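Local structure of BCL-2 protein (Schistosoma japonicum, 7JMT) at residues G60-R65 with I112-A117; H16-A21 with S54-V59; V87-L92 with H131-Q136. The protein probably regulates apoptosis by binding the BH3 helices of other Bcl-2 family members, and holds the inhibitor ABT-737 in a hydrophobic groove. All coordinates share one frame; numbering follows the deposited sequence.

Contact 1 (G60-R65 with I112-A117). With N3C (4-{4-[(4'-chlorobiphenyl-2-yl)methyl]piperazin-1-yl}-N-{[4-({(1R)-3-(dimethylamino)-1-[(phenylthio)methyl]propyl}amino)-3-nitrophenyl]sulfonyl}benzamide), chain G.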
loop_
_atom_site.group_PDB
_atom_site.type_symbol
_atom_site.label_atom_id
_atom_site.label_comp_id
_atom_site.label_asym_id
_atom_site.label_seq_id
_atom_site.Cartn_x
_atom_site.Cartn_y
_atom_site.Cartn_z
ATOM N N GLY A 60 2.165 11.772 0.487
ATOM C CA GLY A 60 2.305 12.941 -0.391
ATOM C C GLY A 60 3.551 13.741 -0.102
ATOM O O GLY A 60 4.202 14.166 -1.056
ATOM N N ASP A 61 3.868 13.961 1.163
ATOM C CA ASP A 61 5.096 14.680 1.571
ATOM C C ASP A 61 6.285 13.835 1.136
ATOM O O ASP A 61 7.297 14.415 0.738
ATOM C CB ASP A 61 5.069 15.013 3.060
ATOM C CG ASP A 61 4.090 16.105 3.448
ATOM O OD1 ASP A 61 3.410 16.630 2.553
ATOM O OD2 ASP A 61 4.018 16.418 4.645
ATOM N N PHE A 62 6.184 12.518 1.241
ATOM C CA PHE A 62 7.244 11.592 0.794
ATOM C C PHE A 62 7.422 11.693 -0.714
ATOM O O PHE A 62 8.561 11.691 -1.175
ATOM C CB PHE A 62 6.907 10.153 1.162
ATOM C CG PHE A 62 7.971 9.153 0.797
ATOM C CD1 PHE A 62 9.072 8.950 1.608
ATOM C CD2 PHE A 62 7.873 8.415 -0.363
ATOM C CE1 PHE A 62 10.054 8.038 1.271
ATOM C CE2 PHE A 62 8.855 7.503 -0.695
ATOM C CZ PHE A 62 9.942 7.314 0.116
ATOM N N ASN A 63 6.334 11.771 -1.461
ATOM C CA ASN A 63 6.396 11.776 -2.938
ATOM C C ASN A 63 7.115 13.041 -3.381
ATOM O O ASN A 63 7.916 12.961 -4.310
ATOM C CB ASN A 63 5.011 11.579 -3.552
ATOM C CG ASN A 63 4.485 10.165 -3.437
ATOM O OD1 ASN A 63 5.248 9.220 -3.263
ATOM N ND2 ASN A 63 3.179 10.001 -3.555
ATOM N N GLN A 64 6.840 14.165 -2.740
ATOM C CA GLN A 64 7.513 15.438 -3.063
ATOM C C GLN A 64 8.999 15.346 -2.752
ATOM O O GLN A 64 9.785 15.721 -3.616
ATOM C CB GLN A 64 6.898 16.560 -2.242
ATOM C CG GLN A 64 7.546 17.919 -2.452
ATOM C CD GLN A 64 6.773 19.030 -1.785
ATOM O OE1 GLN A 64 5.960 18.801 -0.895
ATOM N NE2 GLN A 64 7.029 20.254 -2.211
ATOM N N ARG A 65 9.379 14.839 -1.590
ATOM C CA ARG A 65 10.794 14.828 -1.150
ATOM C C ARG A 65 11.643 13.917 -2.020
ATOM O O ARG A 65 12.706 14.378 -2.436
ATOM C CB ARG A 65 10.876 14.363 0.306
ATOM C CG ARG A 65 12.257 14.400 0.940
ATOM C CD ARG A 65 12.784 15.803 1.136
ATOM N NE ARG A 65 13.661 15.875 2.297
ATOM C CZ ARG A 65 14.932 15.470 2.352
ATOM N NH1 ARG A 65 15.541 14.934 1.303
ATOM N NH2 ARG A 65 15.601 15.598 3.485
ATOM N N ILE A 112 7.610 2.783 6.841
ATOM C CA ILE A 112 6.250 2.222 6.589
ATOM C C ILE A 112 5.551 3.121 5.573
ATOM O O ILE A 112 4.920 2.587 4.676
ATOM C CB ILE A 112 5.457 2.000 7.894
ATOM C CG1 ILE A 112 6.065 0.848 8.702
ATOM C CG2 ILE A 112 3.980 1.773 7.619
ATOM C CD1 ILE A 112 5.769 0.872 10.179
ATOM N N VAL A 113 5.720 4.427 5.672
ATOM C CA VAL A 113 5.083 5.400 4.749
ATOM C C VAL A 113 5.620 5.107 3.355
ATOM O O VAL A 113 4.831 5.121 2.413
ATOM C CB VAL A 113 5.317 6.857 5.200
ATOM C CG1 VAL A 113 5.010 7.859 4.099
ATOM C CG2 VAL A 113 4.534 7.199 6.455
ATOM N N ALA A 114 6.902 4.818 3.228
ATOM C CA ALA A 114 7.557 4.542 1.939
ATOM C C ALA A 114 7.015 3.274 1.303
ATOM O O ALA A 114 6.880 3.254 0.089
ATOM C CB ALA A 114 9.027 4.458 2.156
ATOM N N MET A 115 6.750 2.243 2.085
ATOM C CA MET A 115 6.211 0.973 1.560
ATOM C C MET A 115 4.850 1.252 0.927
ATOM O O MET A 115 4.631 0.792 -0.191
ATOM C CB MET A 115 6.080 -0.063 2.680
ATOM C CG MET A 115 5.284 -1.312 2.318
ATOM S SD MET A 115 4.919 -2.341 3.745
ATOM C CE MET A 115 3.726 -1.324 4.609
ATOM N N PHE A 116 3.985 2.012 1.586
ATOM C CA PHE A 116 2.641 2.351 1.072
ATOM C C PHE A 116 2.838 3.184 -0.182
ATOM O O PHE A 116 2.103 2.981 -1.138
ATOM C CB PHE A 116 1.789 3.032 2.144
ATOM C CG PHE A 116 1.157 2.109 3.152
ATOM C CD1 PHE A 116 0.037 1.371 2.823
ATOM C CD2 PHE A 116 1.659 2.004 4.437
ATOM C CE1 PHE A 116 -0.555 0.535 3.753
ATOM C CE2 PHE A 116 1.062 1.171 5.364
ATOM C CZ PHE A 116 -0.041 0.435 5.021
ATOM N N ALA A 117 3.820 4.071 -0.183
ATOM C CA ALA A 117 4.134 4.939 -1.331
ATOM C C ALA A 117 4.552 4.099 -2.529
ATOM O O ALA A 117 4.140 4.434 -3.636
ATOM C CB ALA A 117 5.211 5.902 -0.951
HETATM O O34 N3C G . 6.679 12.598 6.659
HETATM N N33 N3C G . 7.247 11.946 7.550
HETATM O O33 N3C G . 6.600 11.179 8.220
HETATM C C33 N3C G . 8.612 12.023 7.874
HETATM C C32 N3C G . 9.328 13.185 7.693
HETATM N N35 N3C G . 8.706 14.223 7.105
HETATM C C36 N3C G . 9.386 15.373 6.557
HETATM C C41 N3C G . 10.113 15.076 5.229
HETATM S S42 N3C G . 9.194 14.146 4.018
HETATM C C43 N3C G . 9.202 12.490 4.376
HETATM C C48 N3C G . 10.337 11.915 4.856
HETATM C C47 N3C G . 10.379 10.568 5.151
HETATM C C46 N3C G . 9.261 9.770 4.987
HETATM C C45 N3C G . 8.098 10.357 4.520
HETATM C C44 N3C G . 8.079 11.710 4.212
HETATM C C37 N3C G . 8.291 16.439 6.447
HETATM C C38 N3C G . 8.929 17.824 6.596
HETATM N N39 N3C G . 7.950 18.829 7.059
HETATM C C40 N3C G . 7.895 18.782 8.543
HETATM C C39 N3C G . 8.347 20.174 6.556
HETATM C C31 N3C G . 10.671 13.230 8.058
HETATM C C30 N3C G . 11.277 12.120 8.624
HETATM C C34 N3C G . 9.219 10.906 8.438
HETATM C C29 N3C G . 10.548 10.950 8.812
HETATM S S28 N3C G . 11.225 9.673 9.482
HETATM O O28 N3C G . 12.331 10.141 10.289
HETATM O O29 N3C G . 10.330 8.935 10.360
HETATM N N27 N3C G . 11.657 8.856 8.291
HETATM C C26 N3C G . 12.625 9.298 7.483
HETATM O O26 N3C G . 13.264 10.332 7.635
HETATM C C23 N3C G . 12.873 8.488 6.268
HETATM C C22 N3C G . 13.597 9.077 5.265
HETATM C C21 N3C G . 13.814 8.408 4.069
HETATM C C24 N3C G . 12.266 7.254 6.061
HETATM C C25 N3C G . 12.492 6.588 4.850
HETATM C C20 N3C G . 13.287 7.147 3.846
HETATM N N17 N3C G . 13.502 6.511 2.619
HETATM C C16 N3C G . 14.427 7.154 1.676
HETATM C C15 N3C G . 14.791 6.243 0.508
HETATM C C18 N3C G . 12.755 5.299 2.296
HETATM C C19 N3C G . 13.392 4.490 1.201
HETATM N N14 N3C G . 13.684 5.387 0.077
HETATM C C13 N3C G . 14.178 4.741 -1.142
HETATM C C12 N3C G . 13.902 3.266 -1.275
HETATM C C11 N3C G . 14.870 2.378 -0.831
HETATM C C10 N3C G . 14.701 1.006 -0.923
HETATM C C9 N3C G . 13.542 0.505 -1.477
HETATM C C8 N3C G . 12.566 1.383 -1.918
HETATM C C7 N3C G . 12.745 2.770 -1.829
HETATM C C4 N3C G . 11.706 3.559 -2.310
HETATM C C3 N3C G . 11.716 4.130 -3.577
HETATM C C2 N3C G . 10.614 4.847 -4.013
HETATM C C5 N3C G . 10.591 3.686 -1.512
HETATM C C6 N3C G . 9.506 4.413 -1.943
HETATM C C1 N3C G . 9.528 4.989 -3.180
HETATM CL CL1 N3C G . 8.092 5.902 -3.659
HETATM O O HOH W 1 3.603 7.107 -4.217
#

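Contact 2 (H16-A21 with S54-V59). With N3C (4-{4-[(4'-chlorobiphenyl-2-yl)methyl]piperazin-1-yl}-N-{[4-({(1R)-3-(dimethylamino)-1-[(phenylthio)methyl]propyl}amino)-3-nitrophenyl]sulfonyl}benzamide), chain G.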
loop_
_atom_site.group_PDB
_atom_site.type_symbol
_atom_site.label_atom_id
_atom_site.label_comp_id
_atom_site.label_asym_id
_atom_site.label_seq_id
_atom_site.Cartn_x
_atom_site.Cartn_y
_atom_site.Cartn_z
ATOM N N HIS A 16 -6.378 -1.188 0.761
ATOM C CA HIS A 16 -7.414 -0.987 -0.278
ATOM C C HIS A 16 -7.994 0.422 -0.224
ATOM O O HIS A 16 -8.233 0.951 -1.284
ATOM C CB HIS A 16 -8.483 -2.059 -0.081
ATOM C CG HIS A 16 -9.342 -2.313 -1.266
ATOM N ND1 HIS A 16 -9.103 -3.354 -2.132
ATOM C CD2 HIS A 16 -10.444 -1.687 -1.716
ATOM C CE1 HIS A 16 -10.012 -3.348 -3.081
ATOM N NE2 HIS A 16 -10.845 -2.331 -2.849
ATOM N N SER A 17 -8.294 0.966 0.949
ATOM C CA SER A 17 -8.863 2.328 1.141
ATOM C C SER A 17 -7.868 3.441 0.813
ATOM O O SER A 17 -8.328 4.480 0.409
ATOM C CB SER A 17 -9.448 2.500 2.506
ATOM O OG SER A 17 -10.215 3.685 2.577
ATOM N N PHE A 18 -6.583 3.272 1.083
ATOM C CA PHE A 18 -5.520 4.269 0.795
ATOM C C PHE A 18 -5.259 4.294 -0.698
ATOM O O PHE A 18 -4.948 5.359 -1.198
ATOM C CB PHE A 18 -4.222 3.953 1.547
ATOM C CG PHE A 18 -2.945 4.405 0.895
ATOM C CD1 PHE A 18 -2.486 5.701 1.049
ATOM C CD2 PHE A 18 -2.179 3.517 0.163
ATOM C CE1 PHE A 18 -1.308 6.106 0.452
ATOM C CE2 PHE A 18 -1.002 3.925 -0.433
ATOM C CZ PHE A 18 -0.565 5.215 -0.282
ATOM N N LEU A 19 -5.322 3.142 -1.355
ATOM C CA LEU A 19 -5.071 3.042 -2.807
ATOM C C LEU A 19 -6.234 3.653 -3.580
ATOM O O LEU A 19 -5.981 4.375 -4.542
ATOM C CB LEU A 19 -4.794 1.581 -3.166
ATOM C CG LEU A 19 -3.444 1.015 -2.738
ATOM C CD1 LEU A 19 -3.421 -0.488 -2.952
ATOM C CD2 LEU A 19 -2.297 1.686 -3.477
ATOM N N LEU A 20 -7.464 3.383 -3.169
ATOM C CA LEU A 20 -8.668 3.941 -3.826
ATOM C C LEU A 20 -8.741 5.447 -3.606
ATOM O O LEU A 20 -9.080 6.148 -4.563
ATOM C CB LEU A 20 -9.929 3.243 -3.310
ATOM C CG LEU A 20 -10.190 1.824 -3.815
ATOM C CD1 LEU A 20 -11.330 1.181 -3.041
ATOM C CD2 LEU A 20 -10.502 1.807 -5.301
ATOM N N ALA A 21 -8.455 5.935 -2.406
ATOM C CA ALA A 21 -8.525 7.371 -2.076
ATOM C C ALA A 21 -7.477 8.120 -2.879
ATOM O O ALA A 21 -7.779 9.217 -3.352
ATOM C CB ALA A 21 -8.353 7.552 -0.607
ATOM N N SER A 54 -4.047 10.285 7.550
ATOM C CA SER A 54 -2.642 10.446 7.992
ATOM C C SER A 54 -1.687 9.853 6.967
ATOM O O SER A 54 -0.733 10.528 6.625
ATOM C CB SER A 54 -2.432 9.826 9.342
ATOM O OG SER A 54 -3.094 10.551 10.354
ATOM N N LEU A 55 -1.966 8.663 6.465
ATOM C CA LEU A 55 -1.087 7.970 5.501
ATOM C C LEU A 55 -1.070 8.747 4.190
ATOM O O LEU A 55 -0.019 8.802 3.576
ATOM C CB LEU A 55 -1.559 6.526 5.343
ATOM C CG LEU A 55 -0.657 5.593 4.545
ATOM C CD1 LEU A 55 0.714 5.459 5.192
ATOM C CD2 LEU A 55 -1.311 4.235 4.397
ATOM N N LEU A 56 -2.191 9.307 3.765
ATOM C CA LEU A 56 -2.277 10.124 2.531
ATOM C C LEU A 56 -1.460 11.408 2.683
ATOM O O LEU A 56 -0.782 11.767 1.723
ATOM C CB LEU A 56 -3.748 10.385 2.190
ATOM C CG LEU A 56 -4.546 9.191 1.664
ATOM C CD1 LEU A 56 -6.039 9.429 1.804
ATOM C CD2 LEU A 56 -4.206 8.879 0.216
ATOM N N GLN A 57 -1.504 12.067 3.831
ATOM C CA GLN A 57 -0.708 13.289 4.101
ATOM C C GLN A 57 0.775 12.950 4.091
ATOM O O GLN A 57 1.541 13.692 3.479
ATOM C CB GLN A 57 -1.079 13.864 5.465
ATOM C CG GLN A 57 -0.402 15.174 5.822
ATOM C CD GLN A 57 -0.165 15.258 7.307
ATOM O OE1 GLN A 57 -0.954 15.832 8.048
ATOM N NE2 GLN A 57 0.922 14.660 7.759
ATOM N N LEU A 58 1.160 11.868 4.747
ATOM C CA LEU A 58 2.578 11.465 4.858
ATOM C C LEU A 58 3.116 10.980 3.511
ATOM O O LEU A 58 4.249 11.327 3.195
ATOM C CB LEU A 58 2.699 10.415 5.963
ATOM C CG LEU A 58 2.350 10.868 7.379
ATOM C CD1 LEU A 58 2.169 9.675 8.302
ATOM C CD2 LEU A 58 3.401 11.811 7.922
ATOM N N VAL A 59 2.353 10.202 2.751
ATOM C CA VAL A 59 2.812 9.619 1.457
ATOM C C VAL A 59 3.011 10.756 0.461
ATOM O O VAL A 59 3.924 10.658 -0.348
ATOM C CB VAL A 59 1.888 8.502 0.934
ATOM C CG1 VAL A 59 2.150 8.172 -0.526
ATOM C CG2 VAL A 59 1.995 7.241 1.777
HETATM O O34 N3C G . 6.679 12.598 6.659
HETATM N N33 N3C G . 7.247 11.946 7.550
HETATM O O33 N3C G . 6.600 11.179 8.220
HETATM C C33 N3C G . 8.612 12.023 7.874
HETATM C C32 N3C G . 9.328 13.185 7.693
HETATM N N35 N3C G . 8.706 14.223 7.105
HETATM C C36 N3C G . 9.386 15.373 6.557
HETATM C C41 N3C G . 10.113 15.076 5.229
HETATM S S42 N3C G . 9.194 14.146 4.018
HETATM C C43 N3C G . 9.202 12.490 4.376
HETATM C C48 N3C G . 10.337 11.915 4.856
HETATM C C47 N3C G . 10.379 10.568 5.151
HETATM C C46 N3C G . 9.261 9.770 4.987
HETATM C C45 N3C G . 8.098 10.357 4.520
HETATM C C44 N3C G . 8.079 11.710 4.212
HETATM C C37 N3C G . 8.291 16.439 6.447
HETATM C C38 N3C G . 8.929 17.824 6.596
HETATM N N39 N3C G . 7.950 18.829 7.059
HETATM C C40 N3C G . 7.895 18.782 8.543
HETATM C C39 N3C G . 8.347 20.174 6.556
HETATM C C31 N3C G . 10.671 13.230 8.058
HETATM C C30 N3C G . 11.277 12.120 8.624
HETATM C C34 N3C G . 9.219 10.906 8.438
HETATM C C29 N3C G . 10.548 10.950 8.812
HETATM S S28 N3C G . 11.225 9.673 9.482
HETATM O O28 N3C G . 12.331 10.141 10.289
HETATM O O29 N3C G . 10.330 8.935 10.360
HETATM N N27 N3C G . 11.657 8.856 8.291
HETATM C C26 N3C G . 12.625 9.298 7.483
HETATM O O26 N3C G . 13.264 10.332 7.635
HETATM C C23 N3C G . 12.873 8.488 6.268
HETATM C C22 N3C G . 13.597 9.077 5.265
HETATM C C21 N3C G . 13.814 8.408 4.069
HETATM C C24 N3C G . 12.266 7.254 6.061
HETATM C C25 N3C G . 12.492 6.588 4.850
HETATM C C20 N3C G . 13.287 7.147 3.846
HETATM N N17 N3C G . 13.502 6.511 2.619
HETATM C C16 N3C G . 14.427 7.154 1.676
HETATM C C15 N3C G . 14.791 6.243 0.508
HETATM C C18 N3C G . 12.755 5.299 2.296
HETATM C C19 N3C G . 13.392 4.490 1.201
HETATM N N14 N3C G . 13.684 5.387 0.077
HETATM C C13 N3C G . 14.178 4.741 -1.142
HETATM C C12 N3C G . 13.902 3.266 -1.275
HETATM C C11 N3C G . 14.870 2.378 -0.831
HETATM C C10 N3C G . 14.701 1.006 -0.923
HETATM C C9 N3C G . 13.542 0.505 -1.477
HETATM C C8 N3C G . 12.566 1.383 -1.918
HETATM C C7 N3C G . 12.745 2.770 -1.829
HETATM C C4 N3C G . 11.706 3.559 -2.310
HETATM C C3 N3C G . 11.716 4.130 -3.577
HETATM C C2 N3C G . 10.614 4.847 -4.013
HETATM C C5 N3C G . 10.591 3.686 -1.512
HETATM C C6 N3C G . 9.506 4.413 -1.943
HETATM C C1 N3C G . 9.528 4.989 -3.180
HETATM CL CL1 N3C G . 8.092 5.902 -3.659
#

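Contact 3 (V87-L92 with H131-Q136)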
loop_
_atom_site.group_PDB
_atom_site.type_symbol
_atom_site.label_atom_id
_atom_site.label_comp_id
_atom_site.label_asym_id
_atom_site.label_seq_id
_atom_site.Cartn_x
_atom_site.Cartn_y
_atom_site.Cartn_z
ATOM N N VAL A 87 1.051 -9.289 -16.790
ATOM C CA VAL A 87 2.378 -9.216 -16.107
ATOM C C VAL A 87 2.749 -10.540 -15.460
ATOM O O VAL A 87 1.865 -11.399 -15.364
ATOM C CB VAL A 87 2.378 -8.096 -15.049
ATOM C CG1 VAL A 87 1.796 -6.799 -15.593
ATOM C CG2 VAL A 87 1.669 -8.494 -13.760
ATOM N N ASP A 88 3.998 -10.682 -15.014
ATOM C CA ASP A 88 4.425 -11.894 -14.272
ATOM C C ASP A 88 4.124 -11.629 -12.806
ATOM O O ASP A 88 4.931 -10.971 -12.146
ATOM C CB ASP A 88 5.900 -12.219 -14.499
ATOM C CG ASP A 88 6.342 -13.570 -13.959
ATOM O OD1 ASP A 88 7.432 -14.022 -14.353
ATOM O OD2 ASP A 88 5.603 -14.157 -13.149
ATOM N N LYS A 89 3.012 -12.149 -12.313
ATOM C CA LYS A 89 2.597 -11.891 -10.924
ATOM C C LYS A 89 3.680 -12.477 -10.032
ATOM O O LYS A 89 4.044 -11.813 -9.054
ATOM C CB LYS A 89 1.198 -12.453 -10.677
ATOM C CG LYS A 89 0.068 -11.709 -11.377
ATOM C CD LYS A 89 -1.174 -12.544 -11.590
ATOM C CE LYS A 89 -1.081 -13.456 -12.796
ATOM N NZ LYS A 89 -2.132 -14.499 -12.786
ATOM N N THR A 90 4.227 -13.634 -10.381
ATOM C CA THR A 90 5.202 -14.337 -9.520
ATOM C C THR A 90 6.465 -13.501 -9.358
ATOM O O THR A 90 6.919 -13.353 -8.225
ATOM C CB THR A 90 5.479 -15.729 -10.085
ATOM O OG1 THR A 90 4.234 -16.278 -10.518
ATOM C CG2 THR A 90 6.140 -16.651 -9.083
ATOM N N ALA A 91 6.992 -12.945 -10.433
ATOM C CA ALA A 91 8.256 -12.175 -10.411
ATOM C C ALA A 91 8.104 -10.849 -9.673
ATOM O O ALA A 91 9.025 -10.508 -8.918
ATOM C CB ALA A 91 8.727 -11.961 -11.821
ATOM N N LEU A 92 6.998 -10.134 -9.881
ATOM C CA LEU A 92 6.746 -8.813 -9.252
ATOM C C LEU A 92 6.716 -9.019 -7.744
ATOM O O LEU A 92 7.209 -8.152 -7.038
ATOM C CB LEU A 92 5.437 -8.248 -9.806
ATOM C CG LEU A 92 4.890 -6.957 -9.200
ATOM C CD1 LEU A 92 5.812 -5.779 -9.461
ATOM C CD2 LEU A 92 3.505 -6.666 -9.757
ATOM N N HIS A 131 -4.754 -4.599 -14.715
ATOM C CA HIS A 131 -3.944 -5.617 -14.001
ATOM C C HIS A 131 -4.467 -5.729 -12.576
ATOM O O HIS A 131 -3.669 -5.571 -11.652
ATOM C CB HIS A 131 -2.457 -5.289 -14.105
ATOM C CG HIS A 131 -1.937 -5.233 -15.498
ATOM N ND1 HIS A 131 -2.441 -6.025 -16.503
ATOM C CD2 HIS A 131 -0.949 -4.502 -16.049
ATOM C CE1 HIS A 131 -1.795 -5.774 -17.619
ATOM N NE2 HIS A 131 -0.874 -4.848 -17.365
ATOM N N SER A 132 -5.740 -6.053 -12.409
ATOM C CA SER A 132 -6.394 -6.154 -11.089
ATOM C C SER A 132 -5.751 -7.263 -10.275
ATOM O O SER A 132 -5.524 -7.055 -9.084
ATOM C CB SER A 132 -7.847 -6.426 -11.276
ATOM O OG SER A 132 -8.042 -7.624 -12.008
ATOM N N ASP A 133 -5.442 -8.385 -10.904
ATOM C CA ASP A 133 -4.906 -9.570 -10.197
ATOM C C ASP A 133 -3.551 -9.223 -9.582
ATOM O O ASP A 133 -3.323 -9.624 -8.442
ATOM C CB ASP A 133 -4.907 -10.761 -11.157
ATOM C CG ASP A 133 -4.782 -12.121 -10.491
ATOM O OD1 ASP A 133 -4.404 -12.171 -9.304
ATOM O OD2 ASP A 133 -5.070 -13.124 -11.172
ATOM N N ALA A 134 -2.688 -8.502 -10.285
ATOM C CA ALA A 134 -1.365 -8.085 -9.766
ATOM C C ALA A 134 -1.526 -7.114 -8.596
ATOM O O ALA A 134 -0.789 -7.261 -7.624
ATOM C CB ALA A 134 -0.542 -7.486 -10.868
ATOM N N ILE A 135 -2.451 -6.164 -8.684
ATOM C CA ILE A 135 -2.707 -5.161 -7.612
ATOM C C ILE A 135 -3.187 -5.912 -6.384
ATOM O O ILE A 135 -2.723 -5.597 -5.302
ATOM C CB ILE A 135 -3.723 -4.111 -8.098
ATOM C CG1 ILE A 135 -3.108 -3.191 -9.157
ATOM C CG2 ILE A 135 -4.320 -3.334 -6.933
ATOM C CD1 ILE A 135 -4.104 -2.563 -10.099
ATOM N N GLN A 136 -4.065 -6.886 -6.559
ATOM C CA GLN A 136 -4.619 -7.694 -5.449
ATOM C C GLN A 136 -3.502 -8.536 -4.840
ATOM O O GLN A 136 -3.502 -8.687 -3.616
ATOM C CB GLN A 136 -5.800 -8.527 -5.940
ATOM C CG GLN A 136 -7.007 -7.703 -6.372
ATOM C CD GLN A 136 -7.938 -7.352 -5.238
ATOM O OE1 GLN A 136 -7.551 -7.311 -4.073
ATOM N NE2 GLN A 136 -9.185 -7.071 -5.577
#

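Contact 1 (G60-R65 with I112-A117)
F62 reaches across to A114 and A117, with the inhibitor N3C packed along much of its length. F62 CB faces both V113 CG1, at 4.2 Å, and N3C C45, at 3.6 Å. CG lies anti to the backbone N (chi1 -177°), which carries the ring off helix 48-65 toward helix 109-127. CD1 then rests against the phenylthio ring at N3C C45, while CD2 on the other flank meets A117 CB at 3.7 Å. Farther out, CE1 approaches A114 CB and the piperazine carbon C18, and CE2 sits beside C6 and the chlorine of the chlorobiphenyl. The tip, CZ, lies 3.6 Å from A114 CB. One ring face is covered by A114 CA, a CH-pi contact 4.2 Å from the centroid and 15° off the normal. Beside the ring, one water donates to both N63 OD1 and A117 O, 2.8 Å from each, bridging the helices. The short segments cross at -81°. F62 thus separates the phenylthio and chlorobiphenyl groups, and the walls on both sides are those of the hydrophobic BH3-binding groove of Bcl-2 proteins, here filled by a BH3 mimetic.

Contact 2 (H16-A21 with S54-V59)
F18, L56 and L55 carry most of this junction between helix 7-25 and helix 48-65, whose short segments cross at -56° with axes 10.4 Å apart. F18 is the knob: its side chain leaves the first helix toward the second, and CG, anti to the backbone N, sends the ring in among I52, L55, L56 and V59. L55 stands roughly perpendicular to it and lays a methyl over one face, with CD2 4.2 Å from the ring centroid. L56 lies antiparallel alongside F18. Its two methyls divide the work: CD2 meets F18 CD1 at 3.7 Å, and CD1 meets A21 CB, one helical turn on, at 3.8 Å. V59 meets the ring head-on, and its CG2 lies 3.7 Å from F18 CE1, with CG1 close to CZ. R120 of helix 109-127 also touches F18, so the ring lies where three helices come together. L58 takes no part in this junction; its CD2 lies beside the nitro group of the inhibitor, 3.3 Å from N3C O33. No hydrogen bond or salt bridge joins the two segments. Cohesion here therefore rests on burying methyls and one aromatic ring, and the orientation of the N-terminal helix against the helix that walls the groove is probably governed by shape rather than by polar bonds.

Contact 3 (V87-L92 with H131-Q136)
H131 NE2 makes a hydrogen bond to the backbone O of S83, and, as a separate contact, V87 lays a methyl over the ring that carries it. Since a carbonyl can only accept, the proton in that bond is most likely on NE2. V87 CG1 lies over one face of the imidazole, offset toward the rim, 3.9 Å from the H131 ring centroid and 23° off the normal, a CH-pi contact in which CD2 is the nearest ring atom. The other methyl of V87, CG2, turns to A134 CB at 3.8 Å. A134 is the small residue at the middle of the contact: L92 CD2 reaches the same methyl at 4.3 Å, and the backbones of K89 and A134 come close, their CA atoms 5.6 Å apart. K89 passes over this alanine on the outer side. Its CD lies against D133 CG; the bend at chi3 (-81°) then turns CE and NZ, and K89 NZ ends 3.6 Å from D133 OD2, a long salt bridge between two exposed side chains set nearly perpendicular to each other. Both segments include the start of a helix. D88 caps helix 89-103, its OD2 accepting weakly from both T90 N and A91 N; H131 occupies the N-cap position of helix 132-155. On the inner side L126 of helix 109-127 touches both V87 and H131, and L79 of helix 74-79 touches L92. The chemistry is thus graded from inside to outside, with aliphatic groups around A134, an imidazole with a hydrogen bond to S83 O and V87 over one face at one end, and a loose charge pair at the edge, where the long distance suggests that electrostatics adds only modestly to the packing.

How the contacts relate
From the N terminus, contact 2 closes first: segment 16-21 is met again, 32 residues on, by segment 54-59, in a loop complete before the next begins. The same helix 48-65 then opens contact 1, whose segments 60-65 and 112-117 are 46 residues apart. Contact 3 starts inside that span, at the head of helix 89-103, and ends beyond it on helix 132-155, so contacts 1 and 3 cross. Contacts 1 and 2 touch where F116 packs on F18 and L55, and both reach the inhibitor. Contact 3 touches neither; its centre is about 22 and 21 Å from those of contacts 1 and 2. Helix 109-127 meets residues of all three contacts, consistent with the central helix of the Bcl-2 fold.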